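Local atomic coordinates of extracellular invertase (Aspergillus kawachii, PDB entry 5XH8), a protein that probably cleaves terminal beta-fructofuranosyl units from sucrose and related sugars, and transfers fructosyl groups to build fructooligosaccharides such as 1-kestose. Residues M289-G294 and L411-I416; G310-G315 and R374-L379. All coordinates share one frame; numbering follows the deposited sequence.

Interaction 1 of 2, residues M289-G294 and L411-I416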
ATOM      1  N   MET A 289      -2.061   8.415 -30.180  1.00 23.94           N
ATOM      2  CA  MET A 289      -0.922   7.505 -30.068  1.00 24.67           C
ATOM      3  C   MET A 289       0.323   8.199 -30.611  1.00 25.90           C
ATOM      4  O   MET A 289       0.643   8.120 -31.815  1.00 23.94           O
ATOM      5  CB  MET A 289      -1.168   6.200 -30.813  1.00 24.05           C
ATOM      6  CG  MET A 289      -0.151   5.095 -30.532  1.00 25.08           C
ATOM      7  SD  MET A 289       0.156   4.798 -28.774  1.00 25.41           S
ATOM      8  CE  MET A 289       1.814   5.446 -28.534  1.00 25.28           C
ATOM      9  N   LEU A 290       1.016   8.882 -29.708  1.00 26.18           N
ATOM     10  CA  LEU A 290       2.114   9.795 -30.071  1.00 28.63           C
ATOM     11  C   LEU A 290       3.519   9.227 -29.857  1.00 29.55           C
ATOM     12  O   LEU A 290       3.733   8.322 -29.032  1.00 27.39           O
ATOM     13  CB  LEU A 290       1.966  11.095 -29.279  1.00 28.26           C
ATOM     14  CG  LEU A 290       0.633  11.823 -29.292  1.00 29.15           C
ATOM     15  CD1 LEU A 290       0.694  13.075 -28.418  1.00 31.17           C
ATOM     16  CD2 LEU A 290       0.248  12.196 -30.706  1.00 30.33           C
ATOM     17  N   TRP A 291       4.467   9.756 -30.638  1.00 30.16           N
ATOM     18  CA  TRP A 291       5.909   9.620 -30.385  1.00 28.84           C
ATOM     19  C   TRP A 291       6.495  11.022 -30.201  1.00 28.57           C
ATOM     20  O   TRP A 291       5.932  12.018 -30.697  1.00 25.98           O
ATOM     21  CB  TRP A 291       6.642   8.858 -31.502  1.00 29.58           C
ATOM     22  CG  TRP A 291       6.709   9.602 -32.840  1.00 32.86           C
ATOM     23  CD1 TRP A 291       5.875   9.429 -33.898  1.00 31.22           C
ATOM     24  CD2 TRP A 291       7.657  10.614 -33.234  1.00 32.41           C
ATOM     25  NE1 TRP A 291       6.232  10.256 -34.936  1.00 32.34           N
ATOM     26  CE2 TRP A 291       7.323  10.999 -34.566  1.00 34.13           C
ATOM     27  CE3 TRP A 291       8.759  11.229 -32.602  1.00 33.73           C
ATOM     28  CZ2 TRP A 291       8.040  11.995 -35.285  1.00 32.23           C
ATOM     29  CZ3 TRP A 291       9.483  12.233 -33.323  1.00 34.35           C
ATOM     30  CH2 TRP A 291       9.104  12.599 -34.647  1.00 32.64           C
ATOM     31  N   VAL A 292       7.599  11.097 -29.458  1.00 30.08           N
ATOM     32  CA  VAL A 292       8.234  12.379 -29.112  1.00 30.24           C
ATOM     33  C   VAL A 292       9.724  12.183 -29.010  1.00 30.83           C
ATOM     34  O   VAL A 292      10.182  11.249 -28.342  1.00 29.32           O
ATOM     35  CB  VAL A 292       7.759  12.941 -27.756  1.00 30.77           C
ATOM     36  CG1 VAL A 292       8.254  14.378 -27.559  1.00 31.19           C
ATOM     37  CG2 VAL A 292       6.250  12.907 -27.650  1.00 30.36           C
ATOM     38  N   SER A 293      10.468  13.067 -29.687  1.00 30.13           N
ATOM     39  CA  SER A 293      11.931  13.120 -29.598  1.00 30.25           C
ATOM     40  C   SER A 293      12.285  14.223 -28.627  1.00 28.90           C
ATOM     41  O   SER A 293      11.597  15.224 -28.565  1.00 30.07           O
ATOM     42  CB  SER A 293      12.542  13.456 -30.972  1.00 32.05           C
ATOM     43  OG  SER A 293      13.953  13.573 -30.877  1.00 33.22           O
ATOM     44  N   GLY A 294      13.350  14.049 -27.866  1.00 29.96           N
ATOM     45  CA  GLY A 294      13.776  15.090 -26.967  1.00 32.46           C
ATOM     46  C   GLY A 294      15.195  14.970 -26.478  1.00 33.77           C
ATOM     47  O   GLY A 294      15.825  13.910 -26.581  1.00 33.88           O
ATOM     48  N   LEU A 411      16.746  16.486 -43.252  1.00 48.00           N
ATOM     49  CA  LEU A 411      15.753  16.408 -42.188  1.00 43.81           C
ATOM     50  C   LEU A 411      15.917  15.125 -41.403  1.00 43.47           C
ATOM     51  O   LEU A 411      16.442  14.121 -41.916  1.00 43.27           O
ATOM     52  CB  LEU A 411      14.339  16.487 -42.745  1.00 43.56           C
ATOM     53  CG  LEU A 411      13.911  17.780 -43.442  1.00 43.03           C
ATOM     54  CD1 LEU A 411      12.436  17.692 -43.797  1.00 40.69           C
ATOM     55  CD2 LEU A 411      14.195  19.012 -42.579  1.00 43.83           C
ATOM     56  N   GLN A 412      15.471  15.181 -40.149  1.00 42.63           N
ATOM     57  CA  GLN A 412      15.477  14.036 -39.241  1.00 41.10           C
ATOM     58  C   GLN A 412      14.068  13.843 -38.679  1.00 38.03           C
ATOM     59  O   GLN A 412      13.381  14.813 -38.361  1.00 34.97           O
ATOM     60  CB  GLN A 412      16.457  14.296 -38.107  1.00 41.33           C
ATOM     61  CG  GLN A 412      16.797  13.090 -37.252  1.00 41.94           C
ATOM     62  CD  GLN A 412      17.413  13.486 -35.920  1.00 39.41           C
ATOM     63  OE1 GLN A 412      16.805  14.190 -35.118  1.00 38.36           O
ATOM     64  NE2 GLN A 412      18.617  13.034 -35.687  1.00 39.54           N
ATOM     65  N   THR A 413      13.655  12.581 -38.558  1.00 38.03           N
ATOM     66  CA  THR A 413      12.350  12.232 -37.997  1.00 33.33           C
ATOM     67  C   THR A 413      12.380  10.791 -37.488  1.00 33.44           C
ATOM     68  O   THR A 413      13.399  10.080 -37.611  1.00 33.52           O
ATOM     69  CB  THR A 413      11.235  12.413 -39.043  1.00 33.90           C
ATOM     70  OG1 THR A 413       9.956  12.369 -38.412  1.00 33.90           O
ATOM     71  CG2 THR A 413      11.283  11.347 -40.102  1.00 33.47           C
ATOM     72  N   LEU A 414      11.264  10.349 -36.919  1.00 32.38           N
ATOM     73  CA  LEU A 414      11.161   8.956 -36.472  1.00 30.56           C
ATOM     74  C   LEU A 414      10.781   8.062 -37.660  1.00 29.68           C
ATOM     75  O   LEU A 414       9.760   8.283 -38.325  1.00 30.22           O
ATOM     76  CB  LEU A 414      10.136   8.795 -35.339  1.00 29.54           C
ATOM     77  CG  LEU A 414      10.010   7.360 -34.803  1.00 29.41           C
ATOM     78  CD1 LEU A 414      11.256   6.968 -34.023  1.00 29.50           C
ATOM     79  CD2 LEU A 414       8.756   7.181 -33.960  1.00 29.89           C
ATOM     80  N   GLY A 415      11.614   7.063 -37.898  1.00 28.00           N
ATOM     81  CA  GLY A 415      11.345   6.025 -38.884  1.00 30.89           C
ATOM     82  C   GLY A 415      10.436   4.961 -38.285  1.00 31.04           C
ATOM     83  O   GLY A 415      10.713   4.452 -37.187  1.00 32.15           O
ATOM     84  N   ILE A 416       9.346   4.662 -39.001  1.00 31.24           N
ATOM     85  CA  ILE A 416       8.338   3.666 -38.630  1.00 29.33           C
ATOM     86  C   ILE A 416       8.198   2.717 -39.817  1.00 28.80           C
ATOM     87  O   ILE A 416       7.764   3.140 -40.881  1.00 29.54           O
ATOM     88  CB  ILE A 416       6.957   4.341 -38.329  1.00 28.56           C
ATOM     89  CG1 ILE A 416       7.096   5.452 -37.277  1.00 27.98           C
ATOM     90  CG2 ILE A 416       5.935   3.287 -37.893  1.00 28.54           C
ATOM     91  CD1 ILE A 416       5.889   6.329 -37.101  1.00 28.59           C
TER
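Trp291 and Leu414 meet between two adjoining blades of the beta-propeller of this family 32 glycosidase. Each lies on a strand of its own sheet, so this is packing of sheet on sheet. The short segments 289-294 and 411-416 approach to 8.3 Å between axes, at 140° from N-to-C direction to N-to-C direction. Trp291 carries most of the contact. Its chi1 of 68° puts CG between the backbone N and the carbonyl carbon, and the indole lies flat over Leu414. Leu414 CB stands 3.6 Å from the centroid of the six-membered ring, only 9° off the ring normal, which makes a CH-pi contact. On the same face, Leu414 CD2 comes to 3.4 Å from Trp291 CG. One leucine thus spans both rings of the indole. The two side chains run past each other in opposite directions. Thr413 reaches the benzo end, with OG1 3.7 Å from Trp291 CZ2. Its hydroxyl is hydrogen-bonded to Ser396 O, outside the two segments. Ile416 CD1 adds a looser touch, 4.5 Å from Trp291 CD1. All four residues are buried. Strand 286-298, which carries Trp291, lies between strands 265-274 and 302-311 of its sheet. Strand 408-418, which carries Leu414, lies between strands 366-385 and 398-403 of the other.

Interaction 2 of 2, residues G310-G315 and R374-L379; sequences GFLDWG and RELRVL. With NA (sodium ion), chain B.
Asp313 and Arg374 form a buried salt bridge where the chain leaves strand 302-311 and faces strand 366-385. Both terminal nitrogens of the arginine go to one carboxylate oxygen. Arg374 NH1 donates to Asp313 OD2 at 2.9 Å, with an N-H...O angle of 153°. The oxygen takes this bond on its anti lone pair, the one away from OD1. Arg374 NH2 is 3.1 Å from Asp313 OD2 and meets it nearly along the C-O bond. The oxygen lies close to the guanidinium plane, and the two flat groups are only 21° apart. The arginine chain is extended from CG to NE, which carries its end across to the aspartate. The other oxygen serves an Asx turn: Gly315 N donates to Asp313 OD1 at 2.8 Å. Ser318 OG is hydrogen-bonded to the same oxygen.

The apolar part is a single close pair. Leu312 CD1 meets Leu376 CD2 at 3.8 Å, the two side chains crossing at about a right angle.

The metal part belongs to the first segment. Gly315 O binds the sodium ion at 2.4 Å, together with the backbone O atoms of His287, Phe316 and Ser318. Water 1 is a further sodium ligand. The same water donates a hydrogen bond to Asp313 O at 2.8 Å.

Arg374 has a second acid, Glu552, and Tyr554 OH bonds to its NE. Ser562 OG is hydrogen-bonded to both Asp313 OD2 and Arg374 NH2, joining the charged groups. These three residues belong to the C-terminal beta-sandwich, so the arginine ties propeller to sandwich. With two carboxylate partners, its positive charge is probably well balanced despite burial. Asp313 is used at both oxygens: OD2 holds the arginine, while OD1 closes the Asx turn next to the sodium ligand Gly315 O and probably steadies that carbonyl.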
ATOM      1  N   GLY A 310       5.156  13.389 -33.269  1.00 32.54           N
ATOM      2  CA  GLY A 310       4.204  12.945 -34.279  1.00 31.56           C
ATOM      3  C   GLY A 310       3.356  11.820 -33.743  1.00 31.92           C
ATOM      4  O   GLY A 310       3.309  11.605 -32.523  1.00 28.75           O
ATOM      5  N   PHE A 311       2.707  11.101 -34.656  1.00 29.35           N
ATOM      6  CA  PHE A 311       1.887   9.945 -34.300  1.00 28.96           C
ATOM      7  C   PHE A 311       2.638   8.668 -34.659  1.00 29.74           C
ATOM      8  O   PHE A 311       3.198   8.560 -35.754  1.00 31.40           O
ATOM      9  CB  PHE A 311       0.548   9.971 -35.030  1.00 27.67           C
ATOM     10  CG  PHE A 311      -0.457  10.904 -34.433  1.00 29.03           C
ATOM     11  CD1 PHE A 311      -0.420  12.265 -34.724  1.00 28.28           C
ATOM     12  CD2 PHE A 311      -1.472  10.429 -33.594  1.00 27.89           C
ATOM     13  CE1 PHE A 311      -1.350  13.126 -34.186  1.00 28.38           C
ATOM     14  CE2 PHE A 311      -2.415  11.298 -33.050  1.00 27.91           C
ATOM     15  CZ  PHE A 311      -2.358  12.650 -33.352  1.00 29.32           C
ATOM     16  N   LEU A 312       2.707   7.722 -33.720  1.00 27.81           N
ATOM     17  CA  LEU A 312       3.125   6.366 -34.030  1.00 26.78           C
ATOM     18  C   LEU A 312       2.053   5.652 -34.889  1.00 24.75           C
ATOM     19  O   LEU A 312       2.367   4.770 -35.728  1.00 24.92           O
ATOM     20  CB  LEU A 312       3.408   5.610 -32.736  1.00 27.23           C
ATOM     21  CG  LEU A 312       3.851   4.157 -32.851  1.00 27.14           C
ATOM     22  CD1 LEU A 312       5.098   3.999 -33.712  1.00 29.74           C
ATOM     23  CD2 LEU A 312       4.074   3.614 -31.464  1.00 28.36           C
ATOM     24  N   ASP A 313       0.799   6.004 -34.659  1.00 23.70           N
ATOM     25  CA  ASP A 313      -0.289   5.566 -35.547  1.00 24.63           C
ATOM     26  C   ASP A 313      -1.428   6.565 -35.458  1.00 25.29           C
ATOM     27  O   ASP A 313      -1.886   6.894 -34.356  1.00 26.86           O
ATOM     28  CB  ASP A 313      -0.805   4.142 -35.244  1.00 23.33           C
ATOM     29  CG  ASP A 313      -1.612   3.574 -36.409  1.00 23.74           C
ATOM     30  OD1 ASP A 313      -2.806   3.927 -36.528  1.00 22.86           O
ATOM     31  OD2 ASP A 313      -1.048   2.827 -37.235  1.00 24.40           O
ATOM     32  N   TRP A 314      -1.868   7.041 -36.627  1.00 26.02           N
ATOM     33  CA  TRP A 314      -2.935   8.041 -36.733  1.00 27.10           C
ATOM     34  C   TRP A 314      -4.336   7.462 -36.538  1.00 26.46           C
ATOM     35  O   TRP A 314      -5.304   8.226 -36.467  1.00 27.27           O
ATOM     36  CB  TRP A 314      -2.858   8.798 -38.092  1.00 29.84           C
ATOM     37  CG  TRP A 314      -1.757   9.807 -38.192  1.00 28.73           C
ATOM     38  CD1 TRP A 314      -0.470   9.589 -38.599  1.00 30.30           C
ATOM     39  CD2 TRP A 314      -1.851  11.198 -37.893  1.00 30.44           C
ATOM     40  NE1 TRP A 314       0.244  10.754 -38.551  1.00 31.06           N
ATOM     41  CE2 TRP A 314      -0.580  11.761 -38.130  1.00 30.23           C
ATOM     42  CE3 TRP A 314      -2.889  12.029 -37.446  1.00 30.37           C
ATOM     43  CZ2 TRP A 314      -0.316  13.113 -37.933  1.00 31.00           C
ATOM     44  CZ3 TRP A 314      -2.631  13.371 -37.253  1.00 29.72           C
ATOM     45  CH2 TRP A 314      -1.347  13.902 -37.489  1.00 29.89           C
ATOM     46  N   GLY A 315      -4.467   6.136 -36.453  1.00 26.26           N
ATOM     47  CA  GLY A 315      -5.786   5.516 -36.261  1.00 25.28           C
ATOM     48  C   GLY A 315      -6.513   6.020 -35.028  1.00 24.86           C
ATOM     49  O   GLY A 315      -5.906   6.184 -33.949  1.00 24.23           O
ATOM     50  N   ARG A 374       6.469  -3.134 -35.322  1.00 23.88           N
ATOM     51  CA  ARG A 374       7.132  -2.065 -36.064  1.00 23.30           C
ATOM     52  C   ARG A 374       8.546  -1.811 -35.506  1.00 26.86           C
ATOM     53  O   ARG A 374       8.743  -1.738 -34.281  1.00 23.43           O
ATOM     54  CB  ARG A 374       6.321  -0.788 -36.011  1.00 24.06           C
ATOM     55  CG  ARG A 374       5.009  -0.891 -36.755  1.00 23.36           C
ATOM     56  CD  ARG A 374       4.070   0.271 -36.555  1.00 24.52           C
ATOM     57  NE  ARG A 374       2.819  -0.025 -37.269  1.00 24.52           N
ATOM     58  CZ  ARG A 374       1.716   0.716 -37.247  1.00 24.15           C
ATOM     59  NH1 ARG A 374       1.640   1.831 -36.540  1.00 24.54           N
ATOM     60  NH2 ARG A 374       0.671   0.318 -37.951  1.00 25.55           N
ATOM     61  N   GLU A 375       9.512  -1.721 -36.424  1.00 26.03           N
ATOM     62  CA  GLU A 375      10.861  -1.230 -36.132  1.00 26.87           C
ATOM     63  C   GLU A 375      10.828   0.284 -36.053  1.00 26.63           C
ATOM     64  O   GLU A 375      10.244   0.944 -36.924  1.00 25.76           O
ATOM     65  CB  GLU A 375      11.879  -1.707 -37.194  1.00 26.63           C
ATOM     66  CG  GLU A 375      12.226  -3.164 -37.051  1.00 26.78           C
ATOM     67  CD  GLU A 375      13.144  -3.674 -38.146  1.00 28.84           C
ATOM     68  OE1 GLU A 375      13.865  -2.849 -38.697  1.00 29.60           O
ATOM     69  OE2 GLU A 375      13.175  -4.894 -38.434  1.00 27.02           O
ATOM     70  N   LEU A 376      11.402   0.825 -34.969  1.00 26.75           N
ATOM     71  CA  LEU A 376      11.586   2.262 -34.827  1.00 28.28           C
ATOM     72  C   LEU A 376      13.077   2.597 -34.938  1.00 29.98           C
ATOM     73  O   LEU A 376      13.941   1.865 -34.395  1.00 29.14           O
ATOM     74  CB  LEU A 376      11.026   2.761 -33.503  1.00 28.33           C
ATOM     75  CG  LEU A 376       9.555   2.475 -33.217  1.00 28.57           C
ATOM     76  CD1 LEU A 376       9.147   3.226 -31.950  1.00 28.97           C
ATOM     77  CD2 LEU A 376       8.636   2.845 -34.370  1.00 28.37           C
ATOM     78  N   ARG A 377      13.376   3.669 -35.672  1.00 30.50           N
ATOM     79  CA  ARG A 377      14.778   4.118 -35.881  1.00 31.10           C
ATOM     80  C   ARG A 377      14.789   5.591 -36.241  1.00 30.00           C
ATOM     81  O   ARG A 377      13.744   6.166 -36.546  1.00 26.09           O
ATOM     82  CB  ARG A 377      15.470   3.291 -36.975  1.00 32.22           C
ATOM     83  CG  ARG A 377      14.998   3.567 -38.406  1.00 33.03           C
ATOM     84  CD  ARG A 377      15.580   2.573 -39.405  1.00 34.70           C
ATOM     85  NE  ARG A 377      15.227   2.891 -40.794  1.00 36.46           N
ATOM     86  CZ  ARG A 377      15.761   3.879 -41.535  1.00 40.52           C
ATOM     87  NH1 ARG A 377      16.675   4.731 -41.038  1.00 40.10           N
ATOM     88  NH2 ARG A 377      15.337   4.051 -42.788  1.00 39.91           N
ATOM     89  N   VAL A 378      15.973   6.202 -36.218  1.00 31.15           N
ATOM     90  CA  VAL A 378      16.086   7.597 -36.652  1.00 31.37           C
ATOM     91  C   VAL A 378      16.098   7.586 -38.179  1.00 30.98           C
ATOM     92  O   VAL A 378      16.877   6.857 -38.766  1.00 29.28           O
ATOM     93  CB  VAL A 378      17.345   8.309 -36.091  1.00 32.70           C
ATOM     94  CG1 VAL A 378      17.355   9.769 -36.525  1.00 33.45           C
ATOM     95  CG2 VAL A 378      17.354   8.240 -34.577  1.00 33.48           C
ATOM     96  N   LEU A 379      15.183   8.323 -38.803  1.00 31.71           N
ATOM     97  CA  LEU A 379      15.097   8.347 -40.258  1.00 37.85           C
ATOM     98  C   LEU A 379      15.615   9.694 -40.729  1.00 38.69           C
ATOM     99  O   LEU A 379      15.211  10.733 -40.188  1.00 37.97           O
ATOM    100  CB  LEU A 379      13.656   8.141 -40.750  1.00 37.21           C
ATOM    101  CG  LEU A 379      13.423   8.357 -42.260  1.00 38.60           C
ATOM    102  CD1 LEU A 379      14.207   7.348 -43.075  1.00 38.57           C
ATOM    103  CD2 LEU A 379      11.951   8.278 -42.620  1.00 39.77           C
TER
HETATM  104 NA    NA B 701      -5.670   6.795 -31.668  1.00 25.19          NA
HETATM  105  O   HOH W   1      -3.767   7.997 -32.547  1.00 26.76           O

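How the interactions relate
Both interactions are buried and involve the same pair of propeller sheets, but interaction 2 makes its contacts at the corner where the chain leaves strand 302-311. Strands 286-298 and 302-311 are neighbours in one sheet, strands 366-385 and 408-418 in the other. Their centres are 6 Å apart. Probable backbone hydrogen bonds link them directly, such as Thr413 O to Leu379 N at 2.8 Å, and Trp291 CD1 packs on Phe311 O. The chemistry differs with place. Interaction 1 is an apolar filling between the sheets, built on one indole face. Interaction 2 sets a leucine pair beside a salt bridge, where the propeller meets the sandwich and the sodium site.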